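Local coordinates for ATP-dependent Clp protease adapter protein CLPS1, chloroplastic (Arabidopsis thaliana, PDB 7D34) that modulates the activity of the ClpC chaperones as a small chloroplast adapter and is probably involved in selecting substrates for the plastid Clp protease, at residues V23-I28 with D34-I39. Numbering follows the deposited sequence.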
loop_
_atom_site.group_PDB
_atom_site.type_symbol
_atom_site.label_atom_id
_atom_site.label_comp_id
_atom_site.label_asym_id
_atom_site.label_seq_id
_atom_site.Cartn_x
_atom_site.Cartn_y
_atom_site.Cartn_z
ATOM N N VAL A 23 8.359 10.594 11.212
ATOM C CA VAL A 23 7.916 11.566 10.211
ATOM C C VAL A 23 6.435 11.368 9.898
ATOM O O VAL A 23 5.657 12.331 9.828
ATOM C CB VAL A 23 8.767 11.446 8.938
ATOM C CG1 VAL A 23 8.217 12.360 7.847
ATOM C CG2 VAL A 23 10.216 11.796 9.203
ATOM N N LEU A 24 6.022 10.118 9.670
ATOM C CA LEU A 24 4.615 9.885 9.372
ATOM C C LEU A 24 3.736 10.454 10.475
ATOM O O LEU A 24 2.719 11.102 10.210
ATOM C CB LEU A 24 4.322 8.401 9.202
ATOM C CG LEU A 24 4.894 7.783 7.921
ATOM C CD1 LEU A 24 4.885 6.256 7.929
ATOM C CD2 LEU A 24 4.156 8.362 6.701
ATOM N N MET A 25 4.106 10.197 11.729
ATOM C CA MET A 25 3.317 10.716 12.835
ATOM C C MET A 25 3.315 12.234 12.869
ATOM O O MET A 25 2.302 12.852 13.207
ATOM C CB MET A 25 3.866 10.209 14.168
ATOM C CG MET A 25 3.990 8.730 14.343
ATOM S SD MET A 25 2.518 8.084 15.077
ATOM C CE MET A 25 2.603 8.775 16.701
ATOM N N LYS A 26 4.434 12.845 12.499
ATOM C CA LYS A 26 4.541 14.296 12.559
ATOM C C LYS A 26 3.581 14.977 11.596
ATOM O O LYS A 26 2.809 15.856 11.994
ATOM C CB LYS A 26 5.975 14.738 12.260
ATOM C CG LYS A 26 6.143 16.259 12.393
ATOM C CD LYS A 26 7.595 16.738 12.584
ATOM C CE LYS A 26 8.361 16.728 11.267
ATOM N NZ LYS A 26 9.848 16.817 11.501
ATOM N N VAL A 27 3.619 14.587 10.318
ATOM C CA VAL A 27 2.963 15.374 9.278
ATOM C C VAL A 27 1.564 14.929 8.878
ATOM O O VAL A 27 0.809 15.754 8.339
ATOM C CB VAL A 27 3.849 15.466 8.019
ATOM C CG1 VAL A 27 5.177 16.127 8.397
ATOM C CG2 VAL A 27 4.113 14.120 7.372
ATOM N N ILE A 28 1.215 13.662 9.064
ATOM C CA ILE A 28 -0.041 13.116 8.549
ATOM C C ILE A 28 -1.099 13.254 9.634
ATOM O O ILE A 28 -0.943 12.667 10.717
ATOM C CB ILE A 28 0.108 11.652 8.119
ATOM C CG1 ILE A 28 1.193 11.519 7.052
ATOM C CG2 ILE A 28 -1.217 11.100 7.593
ATOM C CD1 ILE A 28 0.889 12.305 5.780
ATOM N N ASP A 34 0.609 2.836 15.468
ATOM C CA ASP A 34 0.264 1.535 14.896
ATOM C C ASP A 34 0.161 1.606 13.372
ATOM O O ASP A 34 0.706 0.749 12.660
ATOM C CB ASP A 34 -1.050 1.049 15.526
ATOM C CG ASP A 34 -1.086 1.262 17.037
ATOM O OD1 ASP A 34 -0.654 0.346 17.767
ATOM O OD2 ASP A 34 -1.508 2.347 17.485
ATOM N N ASN A 35 -0.573 2.603 12.861
ATOM C CA ASN A 35 -0.698 2.793 11.420
ATOM C C ASN A 35 0.653 3.131 10.810
ATOM O O ASN A 35 0.989 2.625 9.737
ATOM C CB ASN A 35 -1.729 3.884 11.122
ATOM C CG ASN A 35 -2.100 3.931 9.673
ATOM O OD1 ASN A 35 -1.904 2.941 8.973
ATOM N ND2 ASN A 35 -2.659 5.071 9.204
ATOM N N ALA A 36 1.461 3.952 11.502
ATOM C CA ALA A 36 2.745 4.387 10.945
ATOM C C ALA A 36 3.710 3.229 10.747
ATOM O O ALA A 36 4.439 3.169 9.746
ATOM C CB ALA A 36 3.425 5.400 11.870
ATOM N N VAL A 37 3.776 2.336 11.731
ATOM C CA VAL A 37 4.678 1.205 11.606
ATOM C C VAL A 37 4.215 0.312 10.472
ATOM O O VAL A 37 5.040 -0.273 9.767
ATOM C CB VAL A 37 4.786 0.405 12.920
ATOM C CG1 VAL A 37 5.604 1.193 13.957
ATOM C CG2 VAL A 37 3.394 -0.045 13.440
ATOM N N ASN A 38 2.885 0.169 10.288
ATOM C CA ASN A 38 2.365 -0.639 9.179
ATOM C C ASN A 38 2.803 -0.073 7.841
ATOM O O ASN A 38 3.257 -0.812 6.961
ATOM C CB ASN A 38 0.825 -0.738 9.188
ATOM C CG ASN A 38 0.311 -1.798 10.154
ATOM O OD1 ASN A 38 1.078 -2.271 10.982
ATOM N ND2 ASN A 38 -0.978 -2.178 10.056
ATOM N N ILE A 39 2.636 1.240 7.670
ATOM C CA ILE A 39 3.003 1.906 6.426
ATOM C C ILE A 39 4.494 1.735 6.168
ATOM O O ILE A 39 4.915 1.364 5.075
ATOM C CB ILE A 39 2.583 3.392 6.470
ATOM C CG1 ILE A 39 1.064 3.515 6.656
ATOM C CG2 ILE A 39 2.952 4.129 5.172
ATOM C CD1 ILE A 39 0.491 4.925 6.858
#
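Leu24 and Ala36 face each other where helix 17-27 comes up against helix 33-46, their CB atoms 4.1 Å apart. The small methyl of Ala36 lets the backbones draw close, with the CA atoms of this pair separated by 6.0 Å. Leu24 then reaches past that methyl along the second helix: with CG anti to its own carbonyl carbon (chi1 -71°), the side chain sends CD1 to within 3.6 Å of Ala36 O. Leu24 CD1 also lies 4.0 Å from both Ile39 CB and Ile39 CG2, about one helical turn beyond Ala36; the two branched chains meet at a slant. Beside Leu24 and touching the same methyl is Met25, whose CG lies 4.2 Å from Ala36 CB; its chain bends at chi2 and chi3, on the exposed margin. No hydrogen bond links the segments, and apolar contact joins them. Val51 of strand 48-54 underlies both Leu24 and Ile39, while Val21, a turn earlier on helix 17-27, also packs on Ala36. The side chain of Leu24 is about 7 Å from the bound phenylalanine. With segment axes at 130°, nearer antiparallel than parallel, the contact joins two consecutive helices over the three-stranded antiparallel sheet, part of the hydrophobic core of the ClpS domain.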